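Local coordinates for galactan 1,3-beta-galactosidase (Phanerochaete chrysosporium, PDB 7BYS), which probably acts as a family 43 exo-beta-1,3-galactanase that splits galactose units from beta-1,3-galactan, and carries a calcium-containing carbohydrate-binding module, at residues S54-V57 with N58-R61; S67-A70 with G71-I74; S241-A244 with F245-P248; S291-V294 with Q295-T298. One frame throughout, in Å; residues are numbered along the deposited sequence. Where two conformers were deposited one is given.

Contact 1: residues S54-V57 with N58-R61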
# COMPACT_ATOMS: atom_id res chain seq x y z
N SER A 54 -11.74 -5.82 -14.10
CA SER A 54 -11.72 -7.26 -14.28
C SER A 54 -10.32 -7.85 -14.20
O SER A 54 -10.18 -9.08 -14.15
CB SER A 54 -12.34 -7.63 -15.63
OG SER A 54 -11.51 -7.17 -16.68
N ASP A 55 -9.27 -7.01 -14.17
CA ASP A 55 -7.90 -7.48 -14.24
C ASP A 55 -7.00 -6.98 -13.11
O ASP A 55 -5.82 -7.34 -13.09
CB ASP A 55 -7.25 -7.15 -15.59
CG ASP A 55 -7.24 -5.65 -15.90
OD1 ASP A 55 -7.38 -4.83 -14.97
OD2 ASP A 55 -7.07 -5.30 -17.09
N LEU A 56 -7.53 -6.19 -12.18
CA LEU A 56 -6.81 -5.61 -11.03
C LEU A 56 -5.85 -4.48 -11.41
O LEU A 56 -5.09 -4.02 -10.54
CB LEU A 56 -6.08 -6.65 -10.18
CG LEU A 56 -6.94 -7.63 -9.39
CD1 LEU A 56 -6.05 -8.53 -8.57
CD2 LEU A 56 -7.95 -6.88 -8.49
N VAL A 57 -5.85 -4.02 -12.66
CA VAL A 57 -4.87 -3.01 -13.08
C VAL A 57 -5.54 -1.82 -13.74
O VAL A 57 -5.13 -0.67 -13.53
CB VAL A 57 -3.78 -3.63 -13.98
CG1 VAL A 57 -2.83 -2.56 -14.48
CG2 VAL A 57 -3.03 -4.70 -13.21
N ASN A 58 -6.58 -2.07 -14.53
CA ASN A 58 -7.31 -1.02 -15.23
C ASN A 58 -8.60 -0.74 -14.46
O ASN A 58 -9.57 -1.49 -14.57
CB ASN A 58 -7.57 -1.43 -16.67
CG ASN A 58 -6.30 -1.46 -17.49
OD1 ASN A 58 -5.76 -0.42 -17.86
ND2 ASN A 58 -5.81 -2.67 -17.78
N TRP A 59 -8.61 0.36 -13.72
CA TRP A 59 -9.66 0.66 -12.75
C TRP A 59 -10.53 1.79 -13.28
O TRP A 59 -10.02 2.84 -13.68
CB TRP A 59 -9.04 1.06 -11.40
CG TRP A 59 -8.35 -0.08 -10.72
CD1 TRP A 59 -7.01 -0.33 -10.67
CD2 TRP A 59 -8.99 -1.13 -9.98
NE1 TRP A 59 -6.77 -1.48 -9.96
CE2 TRP A 59 -7.97 -2.00 -9.53
CE3 TRP A 59 -10.32 -1.43 -9.68
CZ2 TRP A 59 -8.24 -3.14 -8.76
CZ3 TRP A 59 -10.60 -2.57 -8.92
CH2 TRP A 59 -9.56 -3.41 -8.47
N SER A 60 -11.84 1.56 -13.27
CA SER A 60 -12.82 2.51 -13.77
C SER A 60 -13.58 3.10 -12.58
O SER A 60 -14.22 2.35 -11.83
CB SER A 60 -13.78 1.78 -14.70
OG SER A 60 -14.67 2.68 -15.34
N ARG A 61 -13.52 4.42 -12.42
CA ARG A 61 -14.14 5.06 -11.27
C ARG A 61 -15.65 5.19 -11.45
O ARG A 61 -16.13 5.76 -12.44
CB ARG A 61 -13.52 6.42 -10.99
CG ARG A 61 -13.95 6.94 -9.64
CD ARG A 61 -13.22 8.17 -9.21
NE ARG A 61 -13.61 8.50 -7.85
CZ ARG A 61 -13.06 9.46 -7.10
NH1 ARG A 61 -12.07 10.19 -7.58
NH2 ARG A 61 -13.52 9.67 -5.87
O HOH W 1 -10.78 -4.06 -16.21
O HOH W 2 -6.30 1.96 -13.78
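Asp-55 and Asn-58 show how one carboxylate can serve a whole turn. Asp-55 OD1 takes the backbone N-H of Asn-58 (N to OD1 2.9 Å) almost dead straight, at 177°, on the syn side and a little out of the carboxylate plane. The same oxygen accepts from Val-57 N, also at 2.9 Å, but from above the plane, so two main-chain donors share OD1. The second oxygen is occupied as well: Asn-58 ND2 lies 3.0 Å from Asp-55 OD2, with that oxygen in the plane of the asparagine amide, although the two flat groups are turned 49° against each other. The carboxylate reaches forward to these N-H groups because CG sits between the backbone N and carbonyl carbon (chi1 59°). Asn-58 is a known N-glycosylation site that bears no sugar in this model.

Further along, the indole of Trp-59 lies beside Leu-56, with CD2 of Leu-56 3.8 Å from CZ2 of Trp-59, while NE1 makes a weak bond to Leu-56 O at 3.1 Å. One water takes the N-H of Trp-59 and donates to Val-57 O; another joins Ser-54 N to Asn-58 O. The OD1 to Val-57 N bond makes an Asx turn, here between strands 48-53 and 60-61, the last two of a four-stranded antiparallel blade in the beta-propeller of family 43 enzymes, with 60-61 at its edge.

Contact 2: residues S67-A70 with G71-I74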
# COMPACT_ATOMS: atom_id res chain seq x y z
N SER A 67 -20.75 9.12 0.89
CA SER A 67 -20.57 10.56 0.80
C SER A 67 -20.87 11.17 2.16
O SER A 67 -21.58 10.58 2.97
CB SER A 67 -21.51 11.15 -0.26
OG SER A 67 -21.21 10.60 -1.53
N PRO A 68 -20.36 12.37 2.42
CA PRO A 68 -20.53 12.97 3.75
C PRO A 68 -21.96 13.42 4.01
O PRO A 68 -22.74 13.70 3.10
CB PRO A 68 -19.58 14.17 3.73
CG PRO A 68 -18.62 13.88 2.64
CD PRO A 68 -19.41 13.15 1.61
N ILE A 69 -22.29 13.47 5.29
CA ILE A 69 -23.55 14.05 5.76
C ILE A 69 -23.21 15.02 6.89
O ILE A 69 -22.68 14.61 7.93
CB ILE A 69 -24.54 12.98 6.26
CG1 ILE A 69 -24.78 11.91 5.19
CG2 ILE A 69 -25.85 13.64 6.66
CD1 ILE A 69 -25.71 10.79 5.66
N ALA A 70 -23.53 16.30 6.68
CA ALA A 70 -23.26 17.31 7.70
C ALA A 70 -24.03 16.99 8.97
O ALA A 70 -25.15 16.47 8.93
CB ALA A 70 -23.66 18.69 7.18
N GLY A 71 -23.40 17.26 10.11
CA GLY A 71 -24.04 17.05 11.39
C GLY A 71 -24.05 15.63 11.89
O GLY A 71 -24.71 15.34 12.90
N THR A 72 -23.35 14.72 11.23
CA THR A 72 -23.23 13.33 11.66
C THR A 72 -21.76 13.01 11.86
O THR A 72 -20.88 13.82 11.56
CB THR A 72 -23.79 12.37 10.62
OG1 THR A 72 -22.90 12.33 9.49
CG2 THR A 72 -25.18 12.79 10.17
N MET A 73 -21.50 11.78 12.31
CA MET A 73 -20.13 11.31 12.44
C MET A 73 -19.49 11.00 11.09
O MET A 73 -18.30 10.67 11.07
CB MET A 73 -20.09 10.07 13.33
CG MET A 73 -20.40 10.35 14.78
SD MET A 73 -19.05 9.82 15.85
CE MET A 73 -17.73 10.85 15.21
N ILE A 74 -20.22 11.11 9.98
CA ILE A 74 -19.61 11.04 8.66
C ILE A 74 -19.68 12.40 7.96
O ILE A 74 -19.82 12.47 6.74
CB ILE A 74 -20.16 9.90 7.78
CG1 ILE A 74 -21.65 10.07 7.47
CG2 ILE A 74 -19.87 8.54 8.45
CD1 ILE A 74 -22.07 9.30 6.23
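Ile-69 meets both Thr-72 and Ile-74 where the chain doubles back, and the closest fit is polar. The hydroxyl of Thr-72 donates from OG1 to Ile-69 O over 2.8 Å, tilted 25° from the carbonyl plane, and takes in return the backbone N-H of Ile-74, with OG1 3.0 Å from that nitrogen. Placing OG1 between the backbone N and carbonyl carbon (chi1 71°) lets a single hydroxyl link the carbonyl of Ile-69 to the N-H of Ile-74 across the reversal. A further main-chain bond runs from Ile-69 N to Ile-74 O at 3.0 Å, its donor standing above the carbonyl plane, and the CA of Pro-68 approaches the same oxygen at 3.1 Å.

The reversal itself is a type II beta turn from Ile-69 to Thr-72, continued by an ST turn based on Thr-72. Gly-71 occupies the third turn position with a positive phi of 80°, a conformation that favours glycine. The bond expected to close such a turn, Thr-72 N to Ile-69 O, is weak here at 3.4 Å.

On the inner side Ile-74 is buried, packing on Phe-45, Phe-98 and Tyr-124, and its CD1 reaches CG1 of Ile-69, 3.9 Å away, and the carbonyl of Ser-67. The solvent side is much looser: Ile-69 lies exposed, its CG2 meeting CG2 of Thr-72 at 3.7 Å, and Ala-70 and Gly-71 form an exposed tip.

Contact 3: residues S241-A244 with F245-P248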
# COMPACT_ATOMS: atom_id res chain seq x y z
N SER A 241 5.83 1.08 3.56
CA SER A 241 4.40 0.93 3.36
C SER A 241 3.76 0.43 4.64
O SER A 241 4.44 0.11 5.62
CB SER A 241 4.10 0.01 2.17
OG SER A 241 4.29 -1.35 2.52
N GLN A 242 2.43 0.38 4.62
CA GLN A 242 1.63 -0.13 5.72
C GLN A 242 0.49 -0.94 5.12
O GLN A 242 -0.16 -0.48 4.18
CB GLN A 242 1.05 1.00 6.56
CG GLN A 242 0.32 0.50 7.80
CD GLN A 242 -0.29 1.61 8.62
OE1 GLN A 242 -0.66 2.66 8.09
NE2 GLN A 242 -0.37 1.40 9.93
N ASN A 243 0.26 -2.12 5.68
CA ASN A 243 -0.77 -3.03 5.17
C ASN A 243 -2.11 -2.32 5.04
O ASN A 243 -2.49 -1.50 5.88
CB ASN A 243 -0.92 -4.20 6.14
CG ASN A 243 -1.72 -5.33 5.55
OD1 ASN A 243 -1.45 -5.76 4.43
ND2 ASN A 243 -2.69 -5.83 6.29
N ALA A 244 -2.85 -2.69 3.98
CA ALA A 244 -4.21 -2.21 3.76
C ALA A 244 -5.16 -3.37 3.46
O ALA A 244 -6.24 -3.46 4.04
CB ALA A 244 -4.28 -1.19 2.63
N PHE A 245 -4.75 -4.27 2.56
CA PHE A 245 -5.62 -5.38 2.18
C PHE A 245 -4.75 -6.51 1.65
O PHE A 245 -3.76 -6.26 0.95
CB PHE A 245 -6.66 -4.98 1.12
CG PHE A 245 -7.85 -5.89 1.09
CD1 PHE A 245 -8.93 -5.70 1.96
CD2 PHE A 245 -7.88 -6.98 0.22
CE1 PHE A 245 -10.01 -6.57 1.95
CE2 PHE A 245 -8.96 -7.85 0.21
CZ PHE A 245 -10.03 -7.64 1.07
N ASP A 246 -5.15 -7.74 1.94
CA ASP A 246 -4.37 -8.92 1.56
C ASP A 246 -5.30 -9.81 0.74
O ASP A 246 -6.20 -10.45 1.29
CB ASP A 246 -3.83 -9.58 2.81
CG ASP A 246 -3.16 -8.58 3.70
OD1 ASP A 246 -2.16 -7.97 3.22
OD2 ASP A 246 -3.66 -8.34 4.82
N LEU A 247 -5.11 -9.80 -0.58
CA LEU A 247 -6.05 -10.43 -1.50
C LEU A 247 -5.56 -11.82 -1.87
O LEU A 247 -4.39 -11.97 -2.25
CB LEU A 247 -6.16 -9.59 -2.77
CG LEU A 247 -7.26 -10.06 -3.72
CD1 LEU A 247 -8.63 -9.68 -3.20
CD2 LEU A 247 -7.04 -9.46 -5.12
N PRO A 248 -6.38 -12.87 -1.80
CA PRO A 248 -5.91 -14.18 -2.27
C PRO A 248 -5.62 -14.17 -3.76
O PRO A 248 -6.26 -13.46 -4.53
CB PRO A 248 -7.08 -15.12 -1.93
CG PRO A 248 -8.23 -14.27 -1.63
CD PRO A 248 -7.75 -12.90 -1.25
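Asn-243 and Asp-246 approach each other from opposite directions and meet with amide and carboxylate nearly coplanar, 4° apart. Asn-243 ND2 donates to the syn lone pair of Asp-246 OD2, 3.1 Å away, and the acceptor lies close to the amide plane. Beside this bond the two remaining oxygens face one another, Asn-243 OD1 standing only 2.6 Å from Asp-246 OD1.

What sets this pairing up is the backbone. Ala-244 and Phe-245 both face Met-256 on strand 252-259, a classic beta bulge that kinks strand 242-249, and the side chains on its two flanks come together. With CG anti to the backbone nitrogen (chi1 -167°), Asn-243 is turned toward Asp-246. Its ND2 also donates to Ala-188 O, which fixes which end of the amide is nitrogen, while its backbone O accepts from Arg-82 NH1. Arg-82 and Gln-242, the residue just before Asn-243, both bind galactose in another structure of this enzyme, so the bulge borders the sugar site. Tyr-255 and Ile-201 line the buried pair.

Two oxygens so near, with the amide's orientation settled, would be consistent with a proton held on the Asp-246 carboxyl group and shared with the asparagine carbonyl.

Contact 4: residues S291-V294 with Q295-T298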
# COMPACT_ATOMS: atom_id res chain seq x y z
N SER A 291 3.38 -8.26 -13.19
CA SER A 291 2.09 -8.43 -13.84
C SER A 291 1.29 -9.47 -13.09
O SER A 291 1.84 -10.37 -12.46
CB SER A 291 2.27 -8.88 -15.29
OG SER A 291 2.90 -7.87 -16.05
N VAL A 292 -0.03 -9.34 -13.16
CA VAL A 292 -0.93 -10.22 -12.43
C VAL A 292 -1.93 -10.82 -13.41
O VAL A 292 -2.36 -10.15 -14.36
CB VAL A 292 -1.65 -9.48 -11.27
CG1 VAL A 292 -2.62 -8.42 -11.79
CG2 VAL A 292 -2.36 -10.47 -10.37
N ASN A 293 -2.27 -12.08 -13.20
CA ASN A 293 -3.33 -12.76 -13.95
C ASN A 293 -4.29 -13.25 -12.87
O ASN A 293 -4.11 -14.33 -12.31
CB ASN A 293 -2.82 -13.92 -14.80
CG ASN A 293 -3.93 -14.55 -15.65
OD1 ASN A 293 -5.12 -14.44 -15.34
ND2 ASN A 293 -3.53 -15.24 -16.72
N VAL A 294 -5.30 -12.42 -12.57
CA VAL A 294 -6.17 -12.74 -11.45
C VAL A 294 -7.03 -13.97 -11.74
O VAL A 294 -7.38 -14.71 -10.82
CB VAL A 294 -6.98 -11.50 -11.01
CG1 VAL A 294 -8.05 -11.16 -12.03
CG2 VAL A 294 -7.56 -11.71 -9.62
N GLN A 295 -7.34 -14.22 -13.01
CA GLN A 295 -8.12 -15.40 -13.37
C GLN A 295 -7.31 -16.68 -13.21
O GLN A 295 -7.85 -17.72 -12.80
CB GLN A 295 -8.65 -15.27 -14.80
CG GLN A 295 -9.60 -14.10 -15.02
CD GLN A 295 -8.88 -12.83 -15.45
OE1 GLN A 295 -7.65 -12.76 -15.44
NE2 GLN A 295 -9.66 -11.81 -15.83
N ALA A 296 -6.02 -16.64 -13.54
CA ALA A 296 -5.14 -17.79 -13.36
C ALA A 296 -4.67 -17.93 -11.92
O ALA A 296 -4.23 -19.02 -11.53
CB ALA A 296 -3.92 -17.70 -14.27
N GLY A 297 -4.74 -16.86 -11.13
CA GLY A 297 -4.17 -16.87 -9.79
C GLY A 297 -2.66 -16.81 -9.79
O GLY A 297 -2.02 -17.44 -8.93
N THR A 298 -2.06 -16.08 -10.74
CA THR A 298 -0.63 -16.08 -10.93
C THR A 298 -0.11 -14.65 -11.01
O THR A 298 -0.86 -13.70 -11.22
CB THR A 298 -0.22 -16.85 -12.20
OG1 THR A 298 -0.77 -16.21 -13.35
CG2 THR A 298 -0.69 -18.30 -12.12
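The amide of Asn-293 has Ala-296 over one face: the methyl CB sits above the middle of the group, 3.4 Å from CG, and the backbone N-H of Ala-296 comes down on the same face to OD1 at 3.0 Å. This bond enters 68° out of the carbonyl plane, so it uses no lone pair. Beyond the oxygen end stands the second amide, that of Gln-295, set 76° to the first, its OE1 3.0 Å from Asn-293 OD1. Gln-295 gets there through a bend in its chain at chi2 (91°), which brings CD against CG1 of Val-294, 3.9 Å off. Toward the backbone end, on the same side of the amide plane as Ala-296, CB of Asn-293 touches OG1 of Thr-298 at 3.4 Å.

The backbone beneath is a hairpin. Asn-293 and Thr-298 form an antiparallel hydrogen-bonded pair, Asn-293 N to Thr-298 O 2.9 Å and Thr-298 N to Asn-293 O 3.1 Å. Between them the chain makes a right-handed helical turn over Val-294, Gln-295 and Ala-296, then switches to a left-handed backbone conformation at Gly-297, whose phi is positive. Gly-297 and Thr-298 both face Asn-293, the signature of a G1 beta bulge; Gly-297 N adds only weak bonds, to the carbonyls of Asn-293 and Val-294.

Chemically, the side-chain oxygen of Asn-293 does the work of an added backbone acceptor, holding an N-H in the turn. The two accepting side-chain oxygens probably repel each other, which the N-H of Ala-296 may partly offset; NE2 of Gln-295 faces the carbonyl of Ser-54.

In chain order the four contacts lie strictly in series; none encloses or crosses another. Contact 1 closes the connection from strand 48-53 to strand 60-61, contact 2 folds a surface loop leading to strand 79-88, contact 3 lies within strand 242-249, the first strand of its hairpin with 252-259, and closes no loop, and contact 4 forms the turn of the hairpin of strands 290-293 and 298-301. Leu-56 of contact 1 packs through CD1 on CD2 of Leu-247 in contact 3, 3.7 Å away, and on Val-294 of contact 4, and so connects contacts 3 and 4, which do not touch each other directly. Contact 2 stands apart, its centre about 29 Å from that of contact 1.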